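Long-range contacts in soluble lytic murein transglycosylase (Escherichia coli, PDB 1QTE), which cleaves the glycosidic bond between N-acetylmuramic acid and N-acetylglucosamine in peptidoglycan, leaving a 1,6-anhydro bond in the muramic acid residue: residues A[471-476]-A[589-594]; A[448-453]-A[596-601]. All coordinates share one frame; numbering follows the deposited sequence.

Contact 1 of 2, residues A[471-476]-A[589-594]; sequences AMAIAR and KNVLAY. With DAL (D-alanine), chain Q.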
ATOM      1  N   ALA A 471     -22.112  -0.195   2.687  1.00 15.00           N
ATOM      2  CA  ALA A 471     -21.279  -0.965   3.624  1.00 14.94           C
ATOM      3  C   ALA A 471     -20.393  -1.942   2.863  1.00 14.44           C
ATOM      4  O   ALA A 471     -19.224  -2.146   3.207  1.00 14.80           O
ATOM      5  CB  ALA A 471     -22.151  -1.715   4.621  1.00 16.65           C
ATOM      6  N   MET A 472     -20.947  -2.526   1.804  1.00 13.43           N
ATOM      7  CA  MET A 472     -20.195  -3.467   0.976  1.00 14.29           C
ATOM      8  C   MET A 472     -19.071  -2.771   0.208  1.00 14.68           C
ATOM      9  O   MET A 472     -17.970  -3.316   0.096  1.00 15.08           O
ATOM     10  CB  MET A 472     -21.133  -4.240   0.050  1.00 14.86           C
ATOM     11  CG  MET A 472     -22.018  -5.219   0.834  1.00 16.66           C
ATOM     12  SD  MET A 472     -23.298  -6.018  -0.152  1.00 18.42           S
ATOM     13  CE  MET A 472     -22.325  -7.326  -0.937  1.00 17.24           C
ATOM     14  N   ALA A 473     -19.334  -1.555  -0.275  1.00 13.46           N
ATOM     15  CA  ALA A 473     -18.333  -0.763  -0.995  1.00 13.57           C
ATOM     16  C   ALA A 473     -17.142  -0.482  -0.083  1.00 14.09           C
ATOM     17  O   ALA A 473     -15.986  -0.577  -0.507  1.00 14.62           O
ATOM     18  CB  ALA A 473     -18.948   0.561  -1.470  1.00 14.22           C
ATOM     19  N   ILE A 474     -17.433  -0.084   1.155  1.00 15.04           N
ATOM     20  CA  ILE A 474     -16.405   0.204   2.146  1.00 14.33           C
ATOM     21  C   ILE A 474     -15.567  -1.060   2.383  1.00 15.03           C
ATOM     22  O   ILE A 474     -14.336  -1.013   2.347  1.00 13.93           O
ATOM     23  CB  ILE A 474     -17.048   0.674   3.488  1.00 14.98           C
ATOM     24  CG1 ILE A 474     -17.647   2.086   3.328  1.00 13.79           C
ATOM     25  CG2 ILE A 474     -16.032   0.597   4.641  1.00 14.87           C
ATOM     26  CD1 ILE A 474     -16.620   3.236   3.343  1.00 15.54           C
ATOM     27  N   ALA A 475     -16.233  -2.192   2.608  1.00 14.67           N
ATOM     28  CA  ALA A 475     -15.532  -3.459   2.837  1.00 14.66           C
ATOM     29  C   ALA A 475     -14.648  -3.840   1.641  1.00 15.53           C
ATOM     30  O   ALA A 475     -13.485  -4.229   1.815  1.00 13.83           O
ATOM     31  CB  ALA A 475     -16.531  -4.565   3.150  1.00 15.61           C
ATOM     32  N   ARG A 476     -15.191  -3.692   0.434  1.00 16.18           N
ATOM     33  CA  ARG A 476     -14.466  -4.000  -0.803  1.00 15.18           C
ATOM     34  C   ARG A 476     -13.168  -3.192  -0.884  1.00 15.10           C
ATOM     35  O   ARG A 476     -12.103  -3.740  -1.180  1.00 15.92           O
ATOM     36  CB  ARG A 476     -15.349  -3.694  -2.016  1.00 16.02           C
ATOM     37  CG  ARG A 476     -14.644  -3.750  -3.365  1.00 18.60           C
ATOM     38  CD  ARG A 476     -14.044  -5.125  -3.643  1.00 22.00           C
ATOM     39  NE  ARG A 476     -13.443  -5.189  -4.974  1.00 19.09           N
ATOM     40  CZ  ARG A 476     -12.262  -4.669  -5.305  1.00 21.47           C
ATOM     41  NH1 ARG A 476     -11.508  -4.069  -4.398  1.00 22.96           N
ATOM     42  NH2 ARG A 476     -11.815  -4.783  -6.546  1.00 20.08           N
ATOM     43  N   LYS A 589     -13.035   8.457  -3.593  1.00 16.20           N
ATOM     44  CA  LYS A 589     -13.333   8.256  -5.008  1.00 13.34           C
ATOM     45  C   LYS A 589     -13.659   6.784  -5.282  1.00 15.38           C
ATOM     46  O   LYS A 589     -14.679   6.468  -5.900  1.00 16.47           O
ATOM     47  CB  LYS A 589     -12.151   8.705  -5.877  1.00 13.50           C
ATOM     48  CG  LYS A 589     -11.934  10.213  -5.906  1.00 14.67           C
ATOM     49  CD  LYS A 589     -10.738  10.569  -6.757  1.00 14.93           C
ATOM     50  CE  LYS A 589     -10.543  12.072  -6.873  1.00 15.81           C
ATOM     51  NZ  LYS A 589      -9.308  12.377  -7.680  1.00 18.12           N
ATOM     52  N   ASN A 590     -12.815   5.890  -4.782  1.00 15.09           N
ATOM     53  CA  ASN A 590     -13.028   4.453  -4.976  1.00 14.88           C
ATOM     54  C   ASN A 590     -14.348   4.003  -4.354  1.00 14.53           C
ATOM     55  O   ASN A 590     -15.139   3.333  -5.006  1.00 14.27           O
ATOM     56  CB  ASN A 590     -11.899   3.625  -4.342  1.00 15.15           C
ATOM     57  CG  ASN A 590     -10.622   3.648  -5.143  1.00 18.49           C
ATOM     58  OD1 ASN A 590     -10.561   4.210  -6.236  1.00 19.34           O
ATOM     59  ND2 ASN A 590      -9.591   3.004  -4.613  1.00 18.06           N
ATOM     60  N   VAL A 591     -14.592   4.380  -3.101  1.00 13.96           N
ATOM     61  CA  VAL A 591     -15.822   3.950  -2.422  1.00 13.97           C
ATOM     62  C   VAL A 591     -17.102   4.409  -3.124  1.00 14.60           C
ATOM     63  O   VAL A 591     -18.063   3.640  -3.213  1.00 15.20           O
ATOM     64  CB  VAL A 591     -15.856   4.353  -0.910  1.00 14.98           C
ATOM     65  CG1 VAL A 591     -17.230   4.026  -0.302  1.00 14.91           C
ATOM     66  CG2 VAL A 591     -14.778   3.591  -0.142  1.00 15.53           C
ATOM     67  N   LEU A 592     -17.119   5.653  -3.610  1.00 14.00           N
ATOM     68  CA  LEU A 592     -18.294   6.169  -4.311  1.00 14.67           C
ATOM     69  C   LEU A 592     -18.503   5.383  -5.611  1.00 15.13           C
ATOM     70  O   LEU A 592     -19.629   5.018  -5.940  1.00 16.30           O
ATOM     71  CB  LEU A 592     -18.161   7.672  -4.590  1.00 16.47           C
ATOM     72  CG  LEU A 592     -18.097   8.572  -3.343  1.00 19.85           C
ATOM     73  CD1 LEU A 592     -18.006  10.034  -3.767  1.00 20.49           C
ATOM     74  CD2 LEU A 592     -19.306   8.352  -2.444  1.00 20.70           C
ATOM     75  N   ALA A 593     -17.413   5.099  -6.322  1.00 14.75           N
ATOM     76  CA  ALA A 593     -17.499   4.323  -7.562  1.00 15.27           C
ATOM     77  C   ALA A 593     -17.975   2.893  -7.262  1.00 15.36           C
ATOM     78  O   ALA A 593     -18.873   2.378  -7.942  1.00 15.77           O
ATOM     79  CB  ALA A 593     -16.146   4.295  -8.274  1.00 15.94           C
ATOM     80  N   TYR A 594     -17.439   2.295  -6.196  1.00 14.00           N
ATOM     81  CA  TYR A 594     -17.799   0.926  -5.815  1.00 15.12           C
ATOM     82  C   TYR A 594     -19.248   0.803  -5.361  1.00 15.48           C
ATOM     83  O   TYR A 594     -19.889  -0.214  -5.618  1.00 15.69           O
ATOM     84  CB  TYR A 594     -16.892   0.389  -4.709  1.00 15.52           C
ATOM     85  CG  TYR A 594     -15.427   0.246  -5.070  1.00 12.97           C
ATOM     86  CD1 TYR A 594     -14.964   0.496  -6.365  1.00 13.85           C
ATOM     87  CD2 TYR A 594     -14.502  -0.110  -4.096  1.00 15.96           C
ATOM     88  CE1 TYR A 594     -13.597   0.395  -6.675  1.00 13.53           C
ATOM     89  CE2 TYR A 594     -13.159  -0.212  -4.385  1.00 15.55           C
ATOM     90  CZ  TYR A 594     -12.704   0.040  -5.673  1.00 16.94           C
ATOM     91  OH  TYR A 594     -11.355  -0.067  -5.931  1.00 19.33           O
TER
HETATM   92  N   DAL Q 654      -6.593  -2.314  -6.571  1.00 31.21           N
HETATM   93  CA  DAL Q 654      -7.675  -2.328  -7.553  1.00 31.21           C
HETATM   94  CB  DAL Q 654      -8.060  -0.896  -7.924  1.00 31.21           C
HETATM   95  C   DAL Q 654      -8.895  -3.094  -7.063  1.00 31.21           C
HETATM   96  O   DAL Q 654      -9.682  -3.540  -7.922  1.00 31.21           O
HETATM   97  OXT DAL Q 654      -9.047  -3.243  -5.834  1.00 31.21           O

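Contact 2 of 2, residues A[448-453]-A[596-601]; sequences RFPLAY and AYYRYF. With DAL (D-alanine), chain Q; SO4 (sulfate ion), chain C.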
ATOM      1  N   ARG A 448     -14.941  -8.523 -10.155  1.00 16.72           N
ATOM      2  CA  ARG A 448     -14.232  -7.516  -9.373  1.00 17.18           C
ATOM      3  C   ARG A 448     -15.042  -7.065  -8.166  1.00 16.65           C
ATOM      4  O   ARG A 448     -14.474  -6.669  -7.152  1.00 16.18           O
ATOM      5  CB  ARG A 448     -13.916  -6.272 -10.223  1.00 15.50           C
ATOM      6  CG  ARG A 448     -12.932  -6.483 -11.380  1.00 16.65           C
ATOM      7  CD  ARG A 448     -12.527  -5.142 -12.021  1.00 19.14           C
ATOM      8  NE  ARG A 448     -11.874  -4.275 -11.048  1.00 18.60           N
ATOM      9  CZ  ARG A 448     -11.997  -2.950 -10.997  1.00 21.94           C
ATOM     10  NH1 ARG A 448     -12.691  -2.288 -11.916  1.00 20.86           N
ATOM     11  NH2 ARG A 448     -11.372  -2.279 -10.044  1.00 22.08           N
ATOM     12  N   PHE A 449     -16.368  -7.115  -8.280  1.00 13.85           N
ATOM     13  CA  PHE A 449     -17.240  -6.667  -7.199  1.00 14.84           C
ATOM     14  C   PHE A 449     -18.319  -7.690  -6.849  1.00 15.41           C
ATOM     15  O   PHE A 449     -19.523  -7.445  -7.016  1.00 16.40           O
ATOM     16  CB  PHE A 449     -17.845  -5.311  -7.583  1.00 15.30           C
ATOM     17  CG  PHE A 449     -16.804  -4.266  -7.892  1.00 16.13           C
ATOM     18  CD1 PHE A 449     -16.137  -3.608  -6.856  1.00 16.78           C
ATOM     19  CD2 PHE A 449     -16.409  -4.020  -9.205  1.00 15.01           C
ATOM     20  CE1 PHE A 449     -15.088  -2.737  -7.126  1.00 15.66           C
ATOM     21  CE2 PHE A 449     -15.359  -3.147  -9.486  1.00 16.04           C
ATOM     22  CZ  PHE A 449     -14.696  -2.507  -8.440  1.00 16.49           C
ATOM     23  N   PRO A 450     -17.896  -8.849  -6.317  1.00 15.81           N
ATOM     24  CA  PRO A 450     -18.839  -9.903  -5.943  1.00 17.76           C
ATOM     25  C   PRO A 450     -19.712  -9.523  -4.752  1.00 16.77           C
ATOM     26  O   PRO A 450     -19.308  -8.732  -3.897  1.00 15.62           O
ATOM     27  CB  PRO A 450     -17.920 -11.078  -5.621  1.00 17.86           C
ATOM     28  CG  PRO A 450     -16.690 -10.424  -5.078  1.00 16.60           C
ATOM     29  CD  PRO A 450     -16.504  -9.232  -5.997  1.00 16.67           C
ATOM     30  N   LEU A 451     -20.932 -10.049  -4.727  1.00 16.27           N
ATOM     31  CA  LEU A 451     -21.859  -9.779  -3.634  1.00 16.33           C
ATOM     32  C   LEU A 451     -21.493 -10.644  -2.420  1.00 16.62           C
ATOM     33  O   LEU A 451     -22.273 -11.494  -1.985  1.00 18.71           O
ATOM     34  CB  LEU A 451     -23.293 -10.056  -4.084  1.00 18.72           C
ATOM     35  CG  LEU A 451     -23.830  -9.082  -5.132  1.00 21.60           C
ATOM     36  CD1 LEU A 451     -25.233  -9.486  -5.541  1.00 22.29           C
ATOM     37  CD2 LEU A 451     -23.825  -7.672  -4.561  1.00 21.27           C
ATOM     38  N   ALA A 452     -20.330 -10.357  -1.843  1.00 16.30           N
ATOM     39  CA  ALA A 452     -19.805 -11.098  -0.710  1.00 16.65           C
ATOM     40  C   ALA A 452     -20.502 -10.876   0.626  1.00 18.16           C
ATOM     41  O   ALA A 452     -20.784  -9.739   1.016  1.00 17.98           O
ATOM     42  CB  ALA A 452     -18.318 -10.830  -0.576  1.00 15.68           C
ATOM     43  N   TYR A 453     -20.764 -11.983   1.319  1.00 16.86           N
ATOM     44  CA  TYR A 453     -21.406 -11.975   2.624  1.00 17.12           C
ATOM     45  C   TYR A 453     -22.710 -11.194   2.544  1.00 17.40           C
ATOM     46  O   TYR A 453     -23.052 -10.446   3.456  1.00 17.21           O
ATOM     47  CB  TYR A 453     -20.472 -11.332   3.654  1.00 17.20           C
ATOM     48  CG  TYR A 453     -19.114 -12.005   3.724  1.00 17.24           C
ATOM     49  CD1 TYR A 453     -18.923 -13.145   4.505  1.00 18.67           C
ATOM     50  CD2 TYR A 453     -18.025 -11.500   3.007  1.00 18.42           C
ATOM     51  CE1 TYR A 453     -17.680 -13.771   4.572  1.00 20.08           C
ATOM     52  CE2 TYR A 453     -16.781 -12.113   3.067  1.00 19.87           C
ATOM     53  CZ  TYR A 453     -16.616 -13.249   3.854  1.00 20.50           C
ATOM     54  OH  TYR A 453     -15.384 -13.855   3.939  1.00 22.73           O
ATOM     55  N   ALA A 596     -21.698   2.502  -6.483  1.00 16.34           N
ATOM     56  CA  ALA A 596     -22.487   2.524  -7.714  1.00 17.24           C
ATOM     57  C   ALA A 596     -22.495   1.133  -8.370  1.00 17.40           C
ATOM     58  O   ALA A 596     -23.549   0.657  -8.811  1.00 16.20           O
ATOM     59  CB  ALA A 596     -21.949   3.572  -8.670  1.00 16.86           C
ATOM     60  N   TYR A 597     -21.339   0.470  -8.375  1.00 16.33           N
ATOM     61  CA  TYR A 597     -21.213  -0.877  -8.945  1.00 16.00           C
ATOM     62  C   TYR A 597     -22.091  -1.848  -8.145  1.00 17.62           C
ATOM     63  O   TYR A 597     -22.782  -2.689  -8.722  1.00 19.33           O
ATOM     64  CB  TYR A 597     -19.760  -1.368  -8.882  1.00 16.25           C
ATOM     65  CG  TYR A 597     -18.762  -0.582  -9.689  1.00 16.50           C
ATOM     66  CD1 TYR A 597     -19.137   0.093 -10.855  1.00 17.91           C
ATOM     67  CD2 TYR A 597     -17.425  -0.549  -9.312  1.00 18.03           C
ATOM     68  CE1 TYR A 597     -18.193   0.775 -11.623  1.00 18.88           C
ATOM     69  CE2 TYR A 597     -16.479   0.123 -10.073  1.00 18.83           C
ATOM     70  CZ  TYR A 597     -16.865   0.779 -11.223  1.00 19.96           C
ATOM     71  OH  TYR A 597     -15.916   1.425 -11.978  1.00 22.62           O
ATOM     72  N   TYR A 598     -22.057  -1.737  -6.814  1.00 16.67           N
ATOM     73  CA  TYR A 598     -22.866  -2.611  -5.974  1.00 16.82           C
ATOM     74  C   TYR A 598     -24.349  -2.362  -6.157  1.00 17.26           C
ATOM     75  O   TYR A 598     -25.136  -3.305  -6.158  1.00 18.82           O
ATOM     76  CB  TYR A 598     -22.450  -2.539  -4.494  1.00 16.63           C
ATOM     77  CG  TYR A 598     -21.315  -3.497  -4.199  1.00 15.41           C
ATOM     78  CD1 TYR A 598     -21.512  -4.875  -4.296  1.00 16.76           C
ATOM     79  CD2 TYR A 598     -20.023  -3.037  -3.949  1.00 17.73           C
ATOM     80  CE1 TYR A 598     -20.449  -5.772  -4.165  1.00 17.86           C
ATOM     81  CE2 TYR A 598     -18.946  -3.932  -3.811  1.00 16.48           C
ATOM     82  CZ  TYR A 598     -19.174  -5.295  -3.927  1.00 18.32           C
ATOM     83  OH  TYR A 598     -18.122  -6.186  -3.836  1.00 16.68           O
ATOM     84  N   ARG A 599     -24.736  -1.099  -6.312  1.00 17.66           N
ATOM     85  CA  ARG A 599     -26.142  -0.784  -6.533  1.00 18.79           C
ATOM     86  C   ARG A 599     -26.593  -1.420  -7.843  1.00 19.16           C
ATOM     87  O   ARG A 599     -27.693  -1.960  -7.926  1.00 20.90           O
ATOM     88  CB  ARG A 599     -26.365   0.728  -6.567  1.00 17.28           C
ATOM     89  CG  ARG A 599     -26.459   1.342  -5.176  1.00 19.48           C
ATOM     90  CD  ARG A 599     -26.527   2.866  -5.225  1.00 20.38           C
ATOM     91  NE  ARG A 599     -27.672   3.369  -5.987  1.00 23.90           N
ATOM     92  CZ  ARG A 599     -28.940   3.305  -5.574  1.00 25.89           C
ATOM     93  NH1 ARG A 599     -29.237   2.759  -4.399  1.00 25.94           N
ATOM     94  NH2 ARG A 599     -29.913   3.789  -6.343  1.00 24.51           N
ATOM     95  N   TYR A 600     -25.712  -1.404  -8.842  1.00 19.12           N
ATOM     96  CA  TYR A 600     -26.021  -1.985 -10.139  1.00 19.81           C
ATOM     97  C   TYR A 600     -26.261  -3.485 -10.045  1.00 20.03           C
ATOM     98  O   TYR A 600     -27.244  -3.984 -10.588  1.00 20.95           O
ATOM     99  CB  TYR A 600     -24.911  -1.699 -11.150  1.00 19.87           C
ATOM    100  CG  TYR A 600     -25.125  -2.419 -12.460  1.00 21.22           C
ATOM    101  CD1 TYR A 600     -25.991  -1.905 -13.429  1.00 23.52           C
ATOM    102  CD2 TYR A 600     -24.511  -3.651 -12.704  1.00 22.53           C
ATOM    103  CE1 TYR A 600     -26.241  -2.605 -14.609  1.00 25.27           C
ATOM    104  CE2 TYR A 600     -24.758  -4.359 -13.869  1.00 23.68           C
ATOM    105  CZ  TYR A 600     -25.619  -3.832 -14.817  1.00 25.65           C
ATOM    106  OH  TYR A 600     -25.843  -4.534 -15.973  1.00 29.02           O
ATOM    107  N   PHE A 601     -25.358  -4.199  -9.373  1.00 19.93           N
ATOM    108  CA  PHE A 601     -25.492  -5.644  -9.220  1.00 21.02           C
ATOM    109  C   PHE A 601     -26.660  -6.042  -8.318  1.00 23.43           C
ATOM    110  O   PHE A 601     -27.074  -7.191  -8.321  1.00 24.21           O
ATOM    111  CB  PHE A 601     -24.171  -6.276  -8.762  1.00 20.09           C
ATOM    112  CG  PHE A 601     -23.121  -6.294  -9.829  1.00 18.52           C
ATOM    113  CD1 PHE A 601     -23.364  -6.928 -11.047  1.00 19.68           C
ATOM    114  CD2 PHE A 601     -21.917  -5.622  -9.654  1.00 18.32           C
ATOM    115  CE1 PHE A 601     -22.425  -6.882 -12.076  1.00 20.50           C
ATOM    116  CE2 PHE A 601     -20.976  -5.572 -10.674  1.00 18.46           C
ATOM    117  CZ  PHE A 601     -21.232  -6.203 -11.891  1.00 20.91           C
TER
HETATM  118  N   DAL Q 654      -6.593  -2.314  -6.571  1.00 31.21           N
HETATM  119  CA  DAL Q 654      -7.675  -2.328  -7.553  1.00 31.21           C
HETATM  120  CB  DAL Q 654      -8.060  -0.896  -7.924  1.00 31.21           C
HETATM  121  C   DAL Q 654      -8.895  -3.094  -7.063  1.00 31.21           C
HETATM  122  O   DAL Q 654      -9.682  -3.540  -7.922  1.00 31.21           O
HETATM  123  OXT DAL Q 654      -9.047  -3.243  -5.834  1.00 31.21           O
HETATM  124  S   SO4 C 701     -12.662   1.567 -10.920  1.00 41.58           S
HETATM  125  O1  SO4 C 701     -13.538   2.524 -10.211  1.00 40.97           O
HETATM  126  O2  SO4 C 701     -13.478   0.631 -11.724  1.00 39.75           O
HETATM  127  O3  SO4 C 701     -11.766   2.333 -11.809  1.00 45.03           O
HETATM  128  O4  SO4 C 701     -11.844   0.796  -9.959  1.00 41.31           O

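Contact 1 of 2, residues A[471-476]-A[589-594]
Ala-473 points toward helix 582-601, its CB 3.8 Å from CB of Tyr-594 and 3.6 Å from the carbonyl O of Val-591. The short helix segments approach to 8.5 Å at 133° between their directions, consistent with the small Ala-473 at the crossing. On one flank the side chains of Ile-474 and Val-591 run obliquely across each other. Ile-474 starts away from the partner helix, but CG1 lies anti to its carbonyl carbon (chi1 -71°) and a second bend brings CD1 back to 3.8 Å from CG1 of Val-591. This is helix packing within the lysozyme-like transglycosylase domain, and Ile-474 also lies beside Glu-478, the predicted active-site residue. On the other flank Arg-476 crosses Tyr-594 at about a right angle, its CG 3.7 Å from CD2 of the ring. The guanidinium passes with one face over CE2, its plane 43° from that of the ring, and its edge meets the carboxylate of a bound D-alanine. NH2 donates to O of the D-alanine at 2.8 Å and NH1 to its OXT at 3.0 Å, while NE is held by the backbone O of Arg-448, which limits the rotation of the group.

Contact 2 of 2, residues A[448-453]-A[596-601]
Phe-449 and Tyr-597 form the apolar centre, their ring centroids 4.7 Å apart and their planes inclined at 45°. One face of the phenylalanine receives CD2 of Tyr-597, which comes within 3.3 Å of Phe-449 CE2, toward the rim of the ring. Tyr-598 crosses Phe-449 at about a right angle, with its CZ 3.9 Å from CB of Phe-449. Farther out, Leu-451 and Tyr-598 lie alongside each other, running opposite ways, and the leucine sets its CD2 at the ring edge, 3.6 Å from CD1 of the tyrosine. Phe-601 points toward the loop from the last turn of its helix, its CD2 4.0 Å from the backbone O of Phe-449.

The loop backbone is gripped by the hydroxyl of Tyr-598, which donates to the carbonyl O of Pro-450 over 2.8 Å, tilted 31° from the carbonyl plane. The same hydroxyl pairs with NE1 of Trp-481. Replacing Tyr-598 with a phenylalanine would probably leave both the Pro-450 carbonyl and the Trp-481 indole N-H without this mate.

At the polar edge CE2 of Phe-449 sits over the centre of one face of the Arg-448 guanidinium. A bend at chi3 (61°) brings that face under this rim atom. NH2 of Arg-448 donates to O of D-alanine at 3.0 Å and also to sulfate O4, while NH1 reaches sulfate O2. That sulfate oxygen is shared with the Tyr-597 hydroxyl, 2.6 Å from OH to O2. The sulfate probably came from the crystallisation liquor, but Arg-448 and Arg-476 both donate to the D-alanine carboxylate, an anion-binding arrangement consistent with a site for the C-terminal end of a muropeptide's peptide.

From the N terminus, the chain first reaches the loop 448-453, then helix 468-479, and only much later helix 582-601, which supplies the second half of both contacts. Contact 1 closes a loop of 112 residues, mostly helical and including Glu-478, the predicted active-site residue, and is nested inside the 142-residue loop closed by contact 2. The later helix thus ties together a helix of the Slt-type domain and the loop leading from helix 445-448 to helix 454-461. With centres about 9 Å apart, the contacts also meet directly: Tyr-594 CD1 lies 3.3 Å from Phe-449 CE1, and Met-472 packs against the backbone of Ala-452.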